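Local coordinates for protein KLLA0E08119p (PDB 3VA7) that probably carboxylates urea to urea-1-carboxylate with ATP, bicarbonate and biotin, this chain being the urea carboxylase part of a larger enzyme that probably also hydrolyses that product, at residues L784-A789 with I892-S897; T839-Q842 with I848-E851. All blocks are in the same frame, centred on the assembly; numbering follows the deposited sequence.

Contact 1 (L784-A789 with I892-S897)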
loop_
_atom_site.group_PDB
_atom_site.type_symbol
_atom_site.label_atom_id
_atom_site.label_comp_id
_atom_site.label_asym_id
_atom_site.label_seq_id
_atom_site.Cartn_x
_atom_site.Cartn_y
_atom_site.Cartn_z
ATOM N N LEU A 784 -12.985 -25.829 -24.684
ATOM C CA LEU A 784 -13.343 -26.671 -23.585
ATOM C C LEU A 784 -14.787 -26.243 -23.234
ATOM O O LEU A 784 -15.127 -25.013 -23.293
ATOM C CB LEU A 784 -12.392 -26.391 -22.440
ATOM C CG LEU A 784 -11.346 -27.376 -21.927
ATOM C CD1 LEU A 784 -10.469 -27.917 -23.013
ATOM C CD2 LEU A 784 -10.544 -26.764 -20.751
ATOM N N SER A 785 -15.624 -27.263 -22.964
ATOM C CA SER A 785 -17.002 -27.106 -22.536
ATOM C C SER A 785 -17.029 -26.661 -21.082
ATOM O O SER A 785 -16.105 -26.957 -20.285
ATOM C CB SER A 785 -17.741 -28.440 -22.624
ATOM O OG SER A 785 -17.306 -29.342 -21.592
ATOM N N TYR A 786 -18.121 -25.995 -20.714
ATOM C CA TYR A 786 -18.316 -25.644 -19.321
ATOM C C TYR A 786 -18.031 -26.847 -18.390
ATOM O O TYR A 786 -17.327 -26.707 -17.381
ATOM C CB TYR A 786 -19.722 -25.067 -19.132
ATOM C CG TYR A 786 -20.065 -24.931 -17.672
ATOM C CD1 TYR A 786 -19.514 -23.874 -16.876
ATOM C CD2 TYR A 786 -20.905 -25.894 -17.044
ATOM C CE1 TYR A 786 -19.824 -23.760 -15.506
ATOM C CE2 TYR A 786 -21.194 -25.780 -15.680
ATOM C CZ TYR A 786 -20.656 -24.717 -14.926
ATOM O OH TYR A 786 -20.970 -24.675 -13.584
ATOM N N GLY A 787 -18.560 -28.036 -18.731
ATOM C CA GLY A 787 -18.493 -29.198 -17.834
ATOM C C GLY A 787 -17.064 -29.714 -17.675
ATOM O O GLY A 787 -16.567 -30.015 -16.564
ATOM N N VAL A 788 -16.376 -29.829 -18.797
ATOM C CA VAL A 788 -14.981 -30.263 -18.727
ATOM C C VAL A 788 -14.181 -29.303 -17.829
ATOM O O VAL A 788 -13.375 -29.727 -17.027
ATOM C CB VAL A 788 -14.369 -30.411 -20.136
ATOM C CG1 VAL A 788 -12.876 -30.567 -20.060
ATOM C CG2 VAL A 788 -14.987 -31.606 -20.796
ATOM N N ALA A 789 -14.464 -28.024 -17.956
ATOM C CA ALA A 789 -13.791 -27.009 -17.210
ATOM C C ALA A 789 -14.021 -27.181 -15.702
ATOM O O ALA A 789 -13.106 -26.994 -14.910
ATOM C CB ALA A 789 -14.271 -25.670 -17.695
ATOM N N ILE A 892 -21.899 -11.646 -14.018
ATOM C CA ILE A 892 -22.388 -12.418 -12.927
ATOM C C ILE A 892 -21.479 -13.594 -12.673
ATOM O O ILE A 892 -21.327 -14.469 -13.556
ATOM C CB ILE A 892 -23.770 -12.918 -13.290
ATOM C CG1 ILE A 892 -24.736 -11.763 -13.143
ATOM C CG2 ILE A 892 -24.216 -14.026 -12.333
ATOM C CD1 ILE A 892 -25.657 -11.694 -14.162
ATOM N N GLU A 893 -20.864 -13.610 -11.490
ATOM C CA GLU A 893 -19.947 -14.684 -11.152
ATOM C C GLU A 893 -20.688 -15.692 -10.342
ATOM O O GLU A 893 -21.432 -15.318 -9.388
ATOM C CB GLU A 893 -18.700 -14.220 -10.383
ATOM C CG GLU A 893 -17.625 -15.320 -10.232
ATOM C CD GLU A 893 -16.437 -14.947 -9.309
ATOM O OE1 GLU A 893 -16.287 -13.778 -8.932
ATOM O OE2 GLU A 893 -15.645 -15.844 -8.923
ATOM N N PHE A 894 -20.501 -16.969 -10.692
ATOM C CA PHE A 894 -21.130 -18.015 -9.896
ATOM C C PHE A 894 -20.195 -19.092 -9.381
ATOM O O PHE A 894 -19.046 -19.271 -9.833
ATOM C CB PHE A 894 -22.327 -18.641 -10.623
ATOM C CG PHE A 894 -21.993 -19.243 -12.005
ATOM C CD1 PHE A 894 -21.979 -20.641 -12.191
ATOM C CD2 PHE A 894 -21.730 -18.405 -13.119
ATOM C CE1 PHE A 894 -21.699 -21.199 -13.456
ATOM C CE2 PHE A 894 -21.430 -18.936 -14.398
ATOM C CZ PHE A 894 -21.408 -20.338 -14.566
ATOM N N ASP A 895 -20.740 -19.812 -8.414
ATOM C CA ASP A 895 -20.135 -20.994 -7.842
ATOM C C ASP A 895 -20.841 -22.223 -8.428
ATOM O O ASP A 895 -21.938 -22.562 -8.024
ATOM C CB ASP A 895 -20.352 -20.943 -6.340
ATOM C CG ASP A 895 -19.583 -21.994 -5.618
ATOM O OD1 ASP A 895 -19.171 -22.999 -6.278
ATOM O OD2 ASP A 895 -19.398 -21.808 -4.389
ATOM N N GLY A 896 -20.184 -22.880 -9.368
ATOM C CA GLY A 896 -20.685 -24.067 -10.072
ATOM C C GLY A 896 -21.013 -25.271 -9.193
ATOM O O GLY A 896 -21.806 -26.143 -9.573
ATOM N N SER A 897 -20.411 -25.307 -8.014
ATOM C CA SER A 897 -20.767 -26.309 -7.051
ATOM C C SER A 897 -22.126 -25.984 -6.368
ATOM O O SER A 897 -22.729 -26.874 -5.733
ATOM C CB SER A 897 -19.627 -26.495 -6.042
ATOM O OG SER A 897 -19.782 -25.676 -4.904
HETATM O O HOH W 1 -21.868 -26.607 -12.179
#

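Contact 2 (T839-Q842 with I848-E851)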
loop_
_atom_site.group_PDB
_atom_site.type_symbol
_atom_site.label_atom_id
_atom_site.label_comp_id
_atom_site.label_asym_id
_atom_site.label_seq_id
_atom_site.Cartn_x
_atom_site.Cartn_y
_atom_site.Cartn_z
ATOM N N THR A 839 -28.666 -10.051 -24.214
ATOM C CA THR A 839 -27.752 -11.040 -24.754
ATOM C C THR A 839 -26.915 -11.601 -23.625
ATOM O O THR A 839 -26.267 -10.860 -22.912
ATOM C CB THR A 839 -26.887 -10.427 -25.822
ATOM O OG1 THR A 839 -27.754 -9.699 -26.696
ATOM C CG2 THR A 839 -26.122 -11.504 -26.623
ATOM N N TYR A 840 -26.972 -12.920 -23.483
ATOM C CA TYR A 840 -26.301 -13.654 -22.458
ATOM C C TYR A 840 -25.097 -14.345 -23.097
ATOM O O TYR A 840 -25.263 -15.156 -24.037
ATOM C CB TYR A 840 -27.273 -14.666 -21.846
ATOM C CG TYR A 840 -28.459 -14.028 -21.112
ATOM C CD1 TYR A 840 -29.695 -13.781 -21.758
ATOM C CD2 TYR A 840 -28.344 -13.673 -19.773
ATOM C CE1 TYR A 840 -30.766 -13.193 -21.060
ATOM C CE2 TYR A 840 -29.417 -13.118 -19.071
ATOM C CZ TYR A 840 -30.621 -12.863 -19.716
ATOM O OH TYR A 840 -31.648 -12.277 -18.953
ATOM N N ARG A 841 -23.888 -13.993 -22.629
ATOM C CA ARG A 841 -22.666 -14.592 -23.167
ATOM C C ARG A 841 -21.885 -15.357 -22.102
ATOM O O ARG A 841 -21.776 -14.946 -20.931
ATOM C CB ARG A 841 -21.749 -13.585 -23.875
ATOM C CG ARG A 841 -22.467 -12.541 -24.643
ATOM C CD ARG A 841 -21.571 -11.460 -25.237
ATOM N NE ARG A 841 -21.248 -11.879 -26.570
ATOM C CZ ARG A 841 -21.736 -11.298 -27.634
ATOM N NH1 ARG A 841 -22.545 -10.259 -27.494
ATOM N NH2 ARG A 841 -21.402 -11.757 -28.826
ATOM N N GLN A 842 -21.413 -16.515 -22.523
ATOM C CA GLN A 842 -20.623 -17.312 -21.680
ATOM C C GLN A 842 -19.289 -16.590 -21.528
ATOM O O GLN A 842 -18.665 -16.241 -22.525
ATOM C CB GLN A 842 -20.400 -18.632 -22.404
ATOM C CG GLN A 842 -19.354 -19.523 -21.763
ATOM C CD GLN A 842 -19.267 -20.856 -22.479
ATOM O OE1 GLN A 842 -19.578 -21.915 -21.912
ATOM N NE2 GLN A 842 -18.867 -20.805 -23.743
ATOM N N ILE A 848 -21.302 -15.467 -16.341
ATOM C CA ILE A 848 -22.139 -15.209 -17.488
ATOM C C ILE A 848 -22.182 -13.692 -17.613
ATOM O O ILE A 848 -22.436 -12.992 -16.642
ATOM C CB ILE A 848 -23.601 -15.760 -17.263
ATOM C CG1 ILE A 848 -23.628 -17.325 -17.178
ATOM C CG2 ILE A 848 -24.554 -15.239 -18.293
ATOM C CD1 ILE A 848 -25.119 -17.976 -17.235
ATOM N N LEU A 849 -21.898 -13.186 -18.802
ATOM C CA LEU A 849 -22.011 -11.782 -19.058
ATOM C C LEU A 849 -23.407 -11.441 -19.610
ATOM O O LEU A 849 -23.803 -12.002 -20.638
ATOM C CB LEU A 849 -20.910 -11.407 -20.052
ATOM C CG LEU A 849 -20.795 -9.922 -20.467
ATOM C CD1 LEU A 849 -20.319 -9.051 -19.320
ATOM C CD2 LEU A 849 -19.879 -9.745 -21.701
ATOM N N VAL A 850 -24.132 -10.522 -18.970
ATOM C CA VAL A 850 -25.473 -10.087 -19.456
ATOM C C VAL A 850 -25.318 -8.742 -20.161
ATOM O O VAL A 850 -24.888 -7.748 -19.545
ATOM C CB VAL A 850 -26.493 -9.885 -18.258
ATOM C CG1 VAL A 850 -27.839 -9.475 -18.723
ATOM C CG2 VAL A 850 -26.643 -11.118 -17.449
ATOM N N GLU A 851 -25.660 -8.677 -21.433
ATOM C CA GLU A 851 -25.519 -7.422 -22.187
ATOM C C GLU A 851 -26.840 -6.788 -22.646
ATOM O O GLU A 851 -27.604 -7.381 -23.389
ATOM C CB GLU A 851 -24.644 -7.657 -23.417
ATOM C CG GLU A 851 -23.222 -7.969 -23.092
ATOM C CD GLU A 851 -22.465 -8.216 -24.358
ATOM O OE1 GLU A 851 -23.116 -8.523 -25.384
ATOM O OE2 GLU A 851 -21.230 -8.106 -24.334
HETATM O O HOH W 2 -27.955 -7.393 -26.007
#

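Contact 1 (L784-A789 with I892-S897)
Tyr786 brings its hydroxyl and CE1 to the edge carbon CE1 of Phe894, with Gly896 CA beside the phenol oxygen. Tyr786 sits in the first turn of helix 786-802. Phe894 closes strand 889-894 of the carboxyltransferase C and D region. The two side chains come from opposite directions. Tyr786 CG is anti to its own backbone N (chi1 169°), which carries the ring out from the helix toward the strand end. Its CE1 lies 3.8 Å from Phe894 CE1. The hydroxyl reaches the rim of the phenyl ring, with Tyr786 OH 3.6 Å from Phe894 CE1 and near the plane of that ring. Relative to the tyrosine ring, Phe894 CE1 lies obliquely.

This pair is the close-packed part, and Leu904 of helix 901-912 and Ile848 also touch Phe894. The other side is looser. Gly896 there is partly exposed and Ser897 exposed. Tyr786 OH also lies 3.6 Å from Gly896 CA, and no direct hydrogen bond joins the two segments. A single water bridges them instead, 2.6 Å from Tyr786 OH and in the plane of the tyrosine ring. It donates to Gly896 O, also at 2.6 Å. With an alanine in place of Tyr786, this water would be likely to lose its phenol partner, and a gap would probably open beside the edge of Phe894.

Each segment also has bonds of its own. Ser785 is the N-cap of the helix, and its OG accepts from Val788 N at 3.0 Å. Asp895 OD1 takes Ser897 N and Ser897 OG from the same face of its carboxylate, and the bond from Ser897 N makes an Asx turn. A bound sodium ion lies near Gly896. The chemistry implies a small, partly buried junction, apolar between the rings and water-mediated at the phenol oxygen.

Contact 2 (T839-Q842 with I848-E851)
Thr839 faces Glu851 as a hydrogen-bonded pair of the antiparallel hairpin 838-842/847-852, two strands of a five-stranded sheet in the carboxyltransferase C and D region. Thr839 N donates to Glu851 O, and Glu851 N returns a bond to Thr839 O at 2.7 Å. A water donates to the same Glu851 O and accepts from Thr839 OG1, spanning the strands beside the ladder.

Tyr840 and Val850 form a non-hydrogen-bonded pair. Their side chains lie side by side and point the same way, with Tyr840 CE2 3.8 Å from Val850 CG2. Ile848 CG2 comes to the edge of the tyrosine ring. Helix 901-912 packs on this face, touching Tyr840 and Ile848.

Arg841 points to the other face with Thr839, Leu849 and Glu851. Its N donates almost straight to Leu849 O (176°), and Leu849 N donates back to Arg841 O. The side chain bends at chi3 (93°) and brings NH1 to Glu851. Arg841 NH1 meets Glu851 OE1 at 2.8 Å on the syn side, close to the guanidinium plane. This salt bridge is single-pronged, and the two planes are 57° apart. Arg841 NH2 has a second salt bridge, to Asp676, and NE donates to Pro671 O.

Gln842, opposite Ile848, directs its amide to Cys669 O and Gln901. The chemistry divides the hairpin into a mostly apolar, helix-facing side and a side where two carboxylates probably balance the buried Arg841.

From the N terminus, the chain first reaches 784-789, at the start of helix 786-802. It then runs through strand 824-828 to the hairpin, where 839-842 and 848-851 close the short loop of contact 2. Helix 859-875 and strand 880-885 follow before 892-897 returns to close the long loop of contact 1. Contact 2 is therefore nested inside contact 1. Strand 889-894 lies next to strand 847-852 in one antiparallel sheet. Ile892 O is probably hydrogen-bonded to Ile848 N, and Ile892 packs on Val850. Contact 2 joins neighbouring strands within the sheet, while contact 1 ties the sheet's strand 889-894 to helix 786-802.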